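Local atomic coordinates of fibrillarin-like pre-rRNA processing protein (PDB entry 1NT2), a protein that transfers methyl groups from S-adenosylmethionine to ribose 2'-hydroxyls of rRNA and tRNA at sites chosen by a guide RNA, within box C/D ribonucleoprotein particles. Residues 58-63 / 81-86; 71-76 / 102-107; 127-132 / 154-159. All coordinates share one frame; numbering follows the deposited sequence.

Interaction 1 (58-63 / 81-86)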
loop_
_atom_site.group_PDB
_atom_site.type_symbol
_atom_site.label_atom_id
_atom_site.label_comp_id
_atom_site.label_asym_id
_atom_site.label_seq_id
_atom_site.Cartn_x
_atom_site.Cartn_y
_atom_site.Cartn_z
ATOM N N ASP A 58 53.210 30.329 10.974
ATOM C CA ASP A 58 53.509 28.957 11.409
ATOM C C ASP A 58 52.336 28.401 12.223
ATOM O O ASP A 58 52.503 28.067 13.395
ATOM C CB ASP A 58 54.777 28.900 12.303
ATOM C CG ASP A 58 55.892 29.873 11.865
ATOM O OD1 ASP A 58 55.971 30.998 12.412
ATOM O OD2 ASP A 58 56.703 29.515 10.984
ATOM N N GLU A 59 51.157 28.297 11.617
ATOM C CA GLU A 59 49.994 27.791 12.337
ATOM C C GLU A 59 49.425 26.483 11.763
ATOM O O GLU A 59 49.531 26.212 10.562
ATOM C CB GLU A 59 48.904 28.855 12.350
ATOM C CG GLU A 59 48.294 29.116 13.713
ATOM C CD GLU A 59 48.842 30.372 14.370
ATOM O OE1 GLU A 59 49.553 31.133 13.689
ATOM O OE2 GLU A 59 48.556 30.612 15.564
ATOM N N ARG A 60 48.828 25.673 12.640
ATOM C CA ARG A 60 48.220 24.395 12.255
ATOM C C ARG A 60 46.713 24.553 12.299
ATOM O O ARG A 60 46.111 24.505 13.379
ATOM C CB ARG A 60 48.630 23.270 13.218
ATOM C CG ARG A 60 49.762 22.387 12.708
ATOM C CD ARG A 60 51.033 23.191 12.530
ATOM N NE ARG A 60 51.948 22.590 11.564
ATOM C CZ ARG A 60 52.936 23.257 10.973
ATOM N NH1 ARG A 60 53.119 24.542 11.262
ATOM N NH2 ARG A 60 53.729 22.653 10.088
ATOM N N VAL A 61 46.106 24.711 11.125
ATOM C CA VAL A 61 44.663 24.913 11.030
ATOM C C VAL A 61 43.772 23.741 10.610
ATOM O O VAL A 61 44.066 22.994 9.666
ATOM C CB VAL A 61 44.354 26.079 10.085
ATOM C CG1 VAL A 61 42.918 26.522 10.268
ATOM C CG2 VAL A 61 45.308 27.214 10.349
ATOM N N LEU A 62 42.665 23.611 11.336
ATOM C CA LEU A 62 41.660 22.594 11.070
ATOM C C LEU A 62 40.417 23.372 10.680
ATOM O O LEU A 62 39.828 24.076 11.512
ATOM C CB LEU A 62 41.348 21.770 12.322
ATOM C CG LEU A 62 40.190 20.782 12.136
ATOM C CD1 LEU A 62 40.632 19.697 11.177
ATOM C CD2 LEU A 62 39.749 20.200 13.471
ATOM N N TYR A 63 40.029 23.247 9.416
ATOM C CA TYR A 63 38.860 23.943 8.889
ATOM C C TYR A 63 37.712 22.946 8.704
ATOM O O TYR A 63 37.824 21.979 7.945
ATOM C CB TYR A 63 39.242 24.611 7.555
ATOM C CG TYR A 63 38.234 25.591 6.981
ATOM C CD1 TYR A 63 36.963 25.169 6.593
ATOM C CD2 TYR A 63 38.570 26.929 6.767
ATOM C CE1 TYR A 63 36.052 26.047 6.007
ATOM C CE2 TYR A 63 37.661 27.817 6.171
ATOM C CZ TYR A 63 36.404 27.364 5.796
ATOM O OH TYR A 63 35.480 28.207 5.222
ATOM N N GLU A 81 52.904 29.763 6.306
ATOM C CA GLU A 81 53.977 28.971 6.894
ATOM C C GLU A 81 53.362 27.972 7.873
ATOM O O GLU A 81 53.969 27.612 8.888
ATOM C CB GLU A 81 54.963 29.889 7.636
ATOM C CG GLU A 81 55.435 31.117 6.835
ATOM C CD GLU A 81 56.783 30.919 6.153
ATOM O OE1 GLU A 81 57.776 30.684 6.872
ATOM O OE2 GLU A 81 56.849 31.009 4.905
ATOM N N GLY A 82 52.139 27.549 7.563
ATOM C CA GLY A 82 51.435 26.590 8.399
ATOM C C GLY A 82 50.792 25.542 7.511
ATOM O O GLY A 82 51.193 25.389 6.353
ATOM N N ILE A 83 49.807 24.815 8.038
ATOM C CA ILE A 83 49.128 23.792 7.245
ATOM C C ILE A 83 47.625 23.768 7.545
ATOM O O ILE A 83 47.208 23.924 8.693
ATOM C CB ILE A 83 49.765 22.387 7.478
ATOM C CG1 ILE A 83 49.698 21.580 6.186
ATOM C CG2 ILE A 83 49.048 21.639 8.590
ATOM C CD1 ILE A 83 50.346 22.288 5.023
ATOM N N ILE A 84 46.818 23.577 6.503
ATOM C CA ILE A 84 45.367 23.566 6.638
ATOM C C ILE A 84 44.716 22.224 6.334
ATOM O O ILE A 84 44.805 21.740 5.206
ATOM C CB ILE A 84 44.735 24.593 5.691
ATOM C CG1 ILE A 84 45.247 25.992 6.026
ATOM C CG2 ILE A 84 43.217 24.530 5.793
ATOM C CD1 ILE A 84 44.738 27.069 5.086
ATOM N N TYR A 85 44.050 21.633 7.327
ATOM C CA TYR A 85 43.357 20.353 7.126
ATOM C C TYR A 85 41.891 20.673 6.844
ATOM O O TYR A 85 41.070 20.691 7.757
ATOM C CB TYR A 85 43.440 19.456 8.375
ATOM C CG TYR A 85 44.838 19.025 8.800
ATOM C CD1 TYR A 85 45.543 19.734 9.769
ATOM C CD2 TYR A 85 45.441 17.895 8.252
ATOM C CE1 TYR A 85 46.809 19.325 10.184
ATOM C CE2 TYR A 85 46.706 17.481 8.660
ATOM C CZ TYR A 85 47.382 18.202 9.626
ATOM O OH TYR A 85 48.631 17.796 10.049
ATOM N N ALA A 86 41.565 20.925 5.584
ATOM C CA ALA A 86 40.200 21.277 5.233
ATOM C C ALA A 86 39.300 20.067 5.019
ATOM O O ALA A 86 39.587 19.223 4.175
ATOM C CB ALA A 86 40.210 22.147 3.998
#

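Interaction 2 (71-76 / 102-107). With SAM (S-adenosylmethionine), chain C.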
loop_
_atom_site.group_PDB
_atom_site.type_symbol
_atom_site.label_atom_id
_atom_site.label_comp_id
_atom_site.label_asym_id
_atom_site.label_seq_id
_atom_site.Cartn_x
_atom_site.Cartn_y
_atom_site.Cartn_z
ATOM N N THR A 71 36.535 30.805 1.495
ATOM C CA THR A 71 37.052 31.357 2.749
ATOM C C THR A 71 38.403 30.671 3.032
ATOM O O THR A 71 39.319 31.279 3.577
ATOM C CB THR A 71 36.084 31.101 3.951
ATOM O OG1 THR A 71 34.810 31.718 3.712
ATOM C CG2 THR A 71 36.666 31.671 5.223
ATOM N N VAL A 72 38.523 29.404 2.644
ATOM C CA VAL A 72 39.756 28.642 2.851
ATOM C C VAL A 72 40.935 29.236 2.084
ATOM O O VAL A 72 41.954 29.575 2.681
ATOM C CB VAL A 72 39.591 27.156 2.411
ATOM C CG1 VAL A 72 40.946 26.486 2.306
ATOM C CG2 VAL A 72 38.715 26.410 3.401
ATOM N N SER A 73 40.790 29.357 0.766
ATOM C CA SER A 73 41.853 29.891 -0.080
ATOM C C SER A 73 42.546 31.102 0.530
ATOM O O SER A 73 43.721 31.309 0.295
ATOM C CB SER A 73 41.317 30.251 -1.475
ATOM O OG SER A 73 40.554 31.451 -1.468
ATOM N N HIS A 74 41.825 31.899 1.313
ATOM C CA HIS A 74 42.428 33.070 1.945
ATOM C C HIS A 74 43.176 32.689 3.201
ATOM O O HIS A 74 44.305 33.119 3.426
ATOM C CB HIS A 74 41.373 34.117 2.287
ATOM C CG HIS A 74 40.924 34.910 1.104
ATOM N ND1 HIS A 74 40.115 34.386 0.121
ATOM C CD2 HIS A 74 41.229 36.169 0.711
ATOM C CE1 HIS A 74 39.939 35.287 -0.828
ATOM N NE2 HIS A 74 40.605 36.379 -0.494
ATOM N N LEU A 75 42.550 31.875 4.032
ATOM C CA LEU A 75 43.208 31.466 5.249
ATOM C C LEU A 75 44.583 30.917 4.882
ATOM O O LEU A 75 45.550 31.106 5.614
ATOM C CB LEU A 75 42.365 30.414 5.957
ATOM C CG LEU A 75 42.540 30.375 7.471
ATOM C CD1 LEU A 75 42.716 31.773 8.014
ATOM C CD2 LEU A 75 41.330 29.706 8.087
ATOM N N ALA A 76 44.662 30.270 3.724
ATOM C CA ALA A 76 45.910 29.698 3.251
ATOM C C ALA A 76 46.953 30.778 2.988
ATOM O O ALA A 76 48.157 30.513 3.047
ATOM C CB ALA A 76 45.662 28.892 1.994
ATOM N N ARG A 102 45.241 21.968 -5.294
ATOM C CA ARG A 102 46.136 21.630 -6.387
ATOM C C ARG A 102 47.053 22.826 -6.620
ATOM O O ARG A 102 48.280 22.689 -6.682
ATOM C CB ARG A 102 45.341 21.329 -7.659
ATOM C CG ARG A 102 45.540 19.926 -8.206
ATOM C CD ARG A 102 44.867 19.771 -9.576
ATOM N NE ARG A 102 43.400 19.730 -9.526
ATOM C CZ ARG A 102 42.693 18.712 -9.036
ATOM N NH1 ARG A 102 43.318 17.645 -8.550
ATOM N NH2 ARG A 102 41.363 18.758 -9.035
ATOM N N GLU A 103 46.447 24.004 -6.734
ATOM C CA GLU A 103 47.204 25.227 -6.959
ATOM C C GLU A 103 48.114 25.533 -5.782
ATOM O O GLU A 103 49.306 25.791 -5.952
ATOM C CB GLU A 103 46.264 26.410 -7.179
ATOM C CG GLU A 103 46.999 27.724 -7.290
ATOM C CD GLU A 103 46.260 28.879 -6.631
ATOM O OE1 GLU A 103 45.799 28.718 -5.474
ATOM O OE2 GLU A 103 46.164 29.951 -7.271
ATOM N N ARG A 104 47.547 25.499 -4.584
ATOM C CA ARG A 104 48.316 25.789 -3.391
ATOM C C ARG A 104 48.905 24.545 -2.778
ATOM O O ARG A 104 48.406 23.450 -2.990
ATOM C CB ARG A 104 47.440 26.505 -2.383
ATOM C CG ARG A 104 46.808 27.717 -2.978
ATOM C CD ARG A 104 46.841 28.848 -2.025
ATOM N NE ARG A 104 46.004 29.914 -2.529
ATOM C CZ ARG A 104 45.531 30.889 -1.772
ATOM N NH1 ARG A 104 45.831 30.911 -0.481
ATOM N NH2 ARG A 104 44.742 31.823 -2.296
ATOM N N ASN A 105 49.959 24.723 -1.994
ATOM C CA ASN A 105 50.644 23.592 -1.371
ATOM C C ASN A 105 50.607 23.542 0.157
ATOM O O ASN A 105 51.494 22.957 0.768
ATOM C CB ASN A 105 52.111 23.582 -1.823
ATOM C CG ASN A 105 52.889 24.825 -1.353
ATOM O OD1 ASN A 105 54.097 24.936 -1.592
ATOM N ND2 ASN A 105 52.197 25.760 -0.689
ATOM N N ASN A 106 49.598 24.139 0.782
ATOM C CA ASN A 106 49.533 24.135 2.242
ATOM C C ASN A 106 48.178 23.742 2.786
ATOM O O ASN A 106 47.894 23.946 3.970
ATOM C CB ASN A 106 49.921 25.507 2.795
ATOM C CG ASN A 106 49.133 26.642 2.164
ATOM O OD1 ASN A 106 49.158 26.847 0.938
ATOM N ND2 ASN A 106 48.434 27.398 3.000
ATOM N N ILE A 107 47.344 23.182 1.910
ATOM C CA ILE A 107 46.005 22.732 2.284
ATOM C C ILE A 107 45.882 21.227 2.057
ATOM O O ILE A 107 46.206 20.715 0.976
ATOM C CB ILE A 107 44.899 23.467 1.468
ATOM C CG1 ILE A 107 45.040 24.987 1.641
ATOM C CG2 ILE A 107 43.507 23.018 1.948
ATOM C CD1 ILE A 107 44.223 25.788 0.670
HETATM N N SAM C . 32.299 29.615 3.601
HETATM C CA SAM C . 31.845 28.614 2.603
HETATM C C SAM C . 32.105 29.109 1.186
HETATM O O SAM C . 32.627 30.212 1.046
HETATM O OXT SAM C . 31.756 28.324 0.238
HETATM C CB SAM C . 30.338 28.298 2.824
HETATM C CG SAM C . 30.203 27.071 3.718
HETATM S SD SAM C . 28.535 26.401 4.148
HETATM C CE SAM C . 27.714 27.580 5.233
HETATM C "C5'" SAM C . 28.808 25.005 5.162
HETATM C "C4'" SAM C . 29.530 23.843 4.520
HETATM O "O4'" SAM C . 29.649 22.842 5.533
HETATM C "C3'" SAM C . 28.757 23.162 3.390
HETATM O "O3'" SAM C . 29.570 23.417 2.214
HETATM C "C2'" SAM C . 28.773 21.667 3.674
HETATM O "O2'" SAM C . 29.068 20.720 2.665
HETATM C "C1'" SAM C . 29.641 21.572 4.945
HETATM N N9 SAM C . 29.151 20.625 5.932
HETATM C C8 SAM C . 27.972 20.629 6.630
HETATM N N7 SAM C . 27.845 19.634 7.457
HETATM C C5 SAM C . 29.020 18.917 7.298
HETATM C C6 SAM C . 29.519 17.728 7.908
HETATM N N6 SAM C . 28.823 17.055 8.843
HETATM N N1 SAM C . 30.759 17.247 7.527
HETATM C C2 SAM C . 31.456 17.939 6.579
HETATM N N3 SAM C . 31.082 19.074 5.942
HETATM C C4 SAM C . 29.839 19.515 6.352
#

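Interaction 3 (127-132 / 154-159)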
loop_
_atom_site.group_PDB
_atom_site.type_symbol
_atom_site.label_atom_id
_atom_site.label_comp_id
_atom_site.label_asym_id
_atom_site.label_seq_id
_atom_site.Cartn_x
_atom_site.Cartn_y
_atom_site.Cartn_z
ATOM N N VAL A 127 45.962 20.819 16.502
ATOM C CA VAL A 127 45.820 22.093 15.811
ATOM C C VAL A 127 45.767 23.290 16.768
ATOM O O VAL A 127 45.341 23.162 17.930
ATOM C CB VAL A 127 44.547 22.085 14.926
ATOM C CG1 VAL A 127 44.661 21.004 13.872
ATOM C CG2 VAL A 127 43.306 21.839 15.782
ATOM N N ASP A 128 46.199 24.446 16.256
ATOM C CA ASP A 128 46.244 25.703 17.010
ATOM C C ASP A 128 44.919 26.462 16.972
ATOM O O ASP A 128 44.682 27.384 17.768
ATOM C CB ASP A 128 47.333 26.608 16.440
ATOM C CG ASP A 128 48.678 25.926 16.375
ATOM O OD1 ASP A 128 49.108 25.384 17.416
ATOM O OD2 ASP A 128 49.306 25.944 15.290
ATOM N N LEU A 129 44.069 26.080 16.022
ATOM C CA LEU A 129 42.763 26.707 15.844
ATOM C C LEU A 129 41.840 25.904 14.931
ATOM O O LEU A 129 42.265 25.386 13.886
ATOM C CB LEU A 129 42.932 28.130 15.299
ATOM C CG LEU A 129 41.876 28.654 14.330
ATOM C CD1 LEU A 129 41.508 30.081 14.677
ATOM C CD2 LEU A 129 42.411 28.544 12.913
ATOM N N ILE A 130 40.577 25.802 15.349
ATOM C CA ILE A 130 39.568 25.083 14.588
ATOM C C ILE A 130 38.571 26.096 14.067
ATOM O O ILE A 130 37.827 26.686 14.854
ATOM C CB ILE A 130 38.760 24.111 15.451
ATOM C CG1 ILE A 130 39.673 23.326 16.385
ATOM C CG2 ILE A 130 38.013 23.148 14.554
ATOM C CD1 ILE A 130 38.915 22.434 17.358
ATOM N N TYR A 131 38.558 26.305 12.751
ATOM C CA TYR A 131 37.615 27.240 12.133
ATOM C C TYR A 131 36.435 26.421 11.632
ATOM O O TYR A 131 36.615 25.476 10.858
ATOM C CB TYR A 131 38.259 27.986 10.954
ATOM C CG TYR A 131 37.332 28.983 10.290
ATOM C CD1 TYR A 131 36.793 30.054 11.006
ATOM C CD2 TYR A 131 36.946 28.825 8.963
ATOM C CE1 TYR A 131 35.883 30.939 10.414
ATOM C CE2 TYR A 131 36.037 29.703 8.356
ATOM C CZ TYR A 131 35.507 30.755 9.086
ATOM O OH TYR A 131 34.592 31.605 8.501
ATOM N N GLN A 132 35.233 26.759 12.088
ATOM C CA GLN A 132 34.061 26.024 11.644
ATOM C C GLN A 132 33.005 26.942 11.048
ATOM O O GLN A 132 32.660 27.990 11.607
ATOM C CB GLN A 132 33.447 25.212 12.786
ATOM C CG GLN A 132 32.631 24.016 12.290
ATOM C CD GLN A 132 31.803 23.370 13.386
ATOM O OE1 GLN A 132 30.780 23.912 13.808
ATOM N NE2 GLN A 132 32.247 22.212 13.861
ATOM N N LYS A 154 44.761 25.548 25.227
ATOM C CA LYS A 154 45.037 26.966 25.057
ATOM C C LYS A 154 45.040 27.291 23.564
ATOM O O LYS A 154 45.766 28.172 23.098
ATOM C CB LYS A 154 46.380 27.348 25.699
ATOM C CG LYS A 154 46.445 28.800 26.175
ATOM C CD LYS A 154 45.353 29.091 27.211
ATOM C CE LYS A 154 45.244 30.582 27.558
ATOM N NZ LYS A 154 46.361 31.081 28.414
ATOM N N GLY A 155 44.225 26.551 22.821
ATOM C CA GLY A 155 44.099 26.775 21.396
ATOM C C GLY A 155 42.844 27.603 21.211
ATOM O O GLY A 155 42.027 27.703 22.129
ATOM N N GLU A 156 42.670 28.194 20.036
ATOM C CA GLU A 156 41.502 29.027 19.799
ATOM C C GLU A 156 40.632 28.579 18.623
ATOM O O GLU A 156 41.112 27.948 17.677
ATOM C CB GLU A 156 41.953 30.481 19.607
ATOM C CG GLU A 156 43.145 30.644 18.663
ATOM C CD GLU A 156 43.616 32.090 18.530
ATOM O OE1 GLU A 156 44.128 32.659 19.523
ATOM O OE2 GLU A 156 43.473 32.653 17.422
ATOM N N VAL A 157 39.342 28.906 18.696
ATOM C CA VAL A 157 38.401 28.550 17.639
ATOM C C VAL A 157 37.499 29.702 17.228
ATOM O O VAL A 157 37.205 30.599 18.014
ATOM C CB VAL A 157 37.471 27.356 18.038
ATOM C CG1 VAL A 157 38.283 26.089 18.190
ATOM C CG2 VAL A 157 36.710 27.674 19.315
ATOM N N VAL A 158 37.076 29.656 15.971
ATOM C CA VAL A 158 36.172 30.640 15.392
ATOM C C VAL A 158 35.093 29.778 14.756
ATOM O O VAL A 158 35.384 28.861 13.982
ATOM C CB VAL A 158 36.850 31.483 14.286
ATOM C CG1 VAL A 158 35.965 32.652 13.921
ATOM C CG2 VAL A 158 38.214 31.957 14.750
ATOM N N ILE A 159 33.847 30.055 15.090
ATOM C CA ILE A 159 32.774 29.259 14.548
ATOM C C ILE A 159 31.658 30.158 14.051
ATOM O O ILE A 159 31.184 31.034 14.779
ATOM C CB ILE A 159 32.231 28.293 15.624
ATOM C CG1 ILE A 159 31.183 27.356 15.019
ATOM C CG2 ILE A 159 31.658 29.089 16.787
ATOM C CD1 ILE A 159 30.539 26.410 16.031
#

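Interaction 1 (58-63 / 81-86)
Strands 60-63 and 83-86 run parallel as neighbours in the central sheet of the Rossmann-like methyltransferase fold, the two ends of a beta-alpha-beta crossover through helix 70-78. Four backbone hydrogen bonds hold them: Ile-83 N to Glu-59 O, Val-61 N to Ile-83 O (2.8 Å), Tyr-85 N to Val-61 O and Tyr-63 N to Tyr-85 O. The third is the straightest, with 172° at the hydrogen, and its donor lies nearly along the C=O axis. The fourth is longer, at 3.2 Å, and its donor stands above the carbonyl plane.

The sheet part is largely buried on both faces. On the helix 70-78 face, Val-61 CB meets Ile-84 CG1 at 4.2 Å, and Tyr-63, its CG anti to the backbone N (chi1 -169°), carries its ring away from strand 83-86 to Thr-71 and S-adenosylmethionine. On the other face Leu-62 crosses Tyr-85 at about a right angle, CD1 lying 4.0 Å from CB of the tyrosine. Tyr-85 OH is hydrogen-bonded to Glu-125 OE1, and Arg-60 NE to Tyr-51 OH of the Nop5 chain.

The beginnings of the two segments are loose by comparison. Asp-58 and Glu-81 lie exposed and alongside each other, OD2 of the aspartate 4.4 Å from OE1 of the glutamate. Cohesion therefore comes from backbone hydrogen bonds and apolar packing, while the carboxylates at the solvent end would probably repel each other.

Interaction 2 (71-76 / 102-107)
The guanidinium of Arg-104 lays one face over the backbone of Ser-73, whose CA sits 3.9 Å above the plane, displaced from the centre of the group. At its edge, in plane, are Ala-76 C and Glu-103 OE1. Within the Rossmann-like methyltransferase fold this joins helix 70-78 to the turn that leads from helix 91-103 into strand 107-110. Arg-104 NE makes a salt bridge to Glu-103 OE1 at 3.2 Å, the carboxylate oxygen only 4° out of the guanidinium plane, and NH1 forms a salt bridge with Asp-77; with both ends of the group engaged, its rotation is likely to be fixed.

By CA positions, the backbones come nearest at Ala-76 and Asn-106. Asn-106, its CG wedged between backbone N and carbonyl carbon (chi1 52°), sends ND2 to Ala-76 O in a weak hydrogen bond of 3.1 Å. An alanine in place of Asn-106 would lose this amide donor, and would probably weaken the turn's polar tie to the helix. Next to it, Ile-107 reaches in with CD1, which sits 3.7 Å from Ala-76 CB and equally near Val-72 CG1, the chains of Val-72 and Ile-107 meeting at a slant. At the start of the same helix segment the cofactor is bound: the amino N of S-adenosylmethionine gives a weak hydrogen bond of 3.3 Å to Thr-71 OG1, which is also hydrogen-bonded to Ser-41 OG.

Interaction 3 (127-132 / 154-159)
Tyr-131 has CG anti to the backbone N (chi1 -179°), and Val-158 sets CG1 anti in the same way (chi1 -169°), so that the valine comes to the edge of the phenol ring. Val-158 CB lies in the ring plane, 3.6 Å from Tyr-131 CD1. The other branch of the valine, CG2, turns to Leu-129 and lies 3.8 Å from its CD1, the two side chains set at a slant. Tyr-131 also packs edge-to-face with the ring of Tyr-63 on the neighbouring strand.

The backbones beneath are parallel strands of the central Rossmann-like sheet, linked through helix 139-150 in a beta-alpha-beta arrangement. Backbone hydrogen bonds run from Glu-156 N to Asp-128 O, from Val-158 N to Ile-130 O at 3.3 Å, and from Gln-132 N to Val-158 O at 2.8 Å; one from Ile-130 N to Glu-156 O is less certain. In the Gln-132 bond the donor lies nearly along the C=O axis, with 166° at the hydrogen.

On the face covered by helix 139-150, Ile-130 and Val-157 run alongside one another in the same direction, with Val-157 CG1 against CB, CG1 and CD1 of the isoleucine. Gln-132 runs extended alongside Ile-159, its OE1 3.4 Å from Ile-159 CD1.

After the N-terminal antiparallel sheet, the chain enters the central sheet at 58-63, passes through helix 70-78 and returns at 81-86, where interaction 1 closes the first loop among these contacts. Interaction 2 has opened by then, at 71-76, and closes only at 102-107 after helix 91-103, so the two cross; a probable hydrogen bond from Ile-84 N to Asn-106 O (2.8 Å) joins them where strand 107-110 comes alongside strand 83-87. Interaction 3 follows in series, from 127-132 over helix 139-150 to 154-159. It meets interaction 1 where strands 60-64 and 127-132 are adjacent and Arg-60 N is hydrogen-bonded to Asp-128 OD2. Interaction 2 reaches interaction 3 through Thr-71 and Tyr-131, near the cofactor.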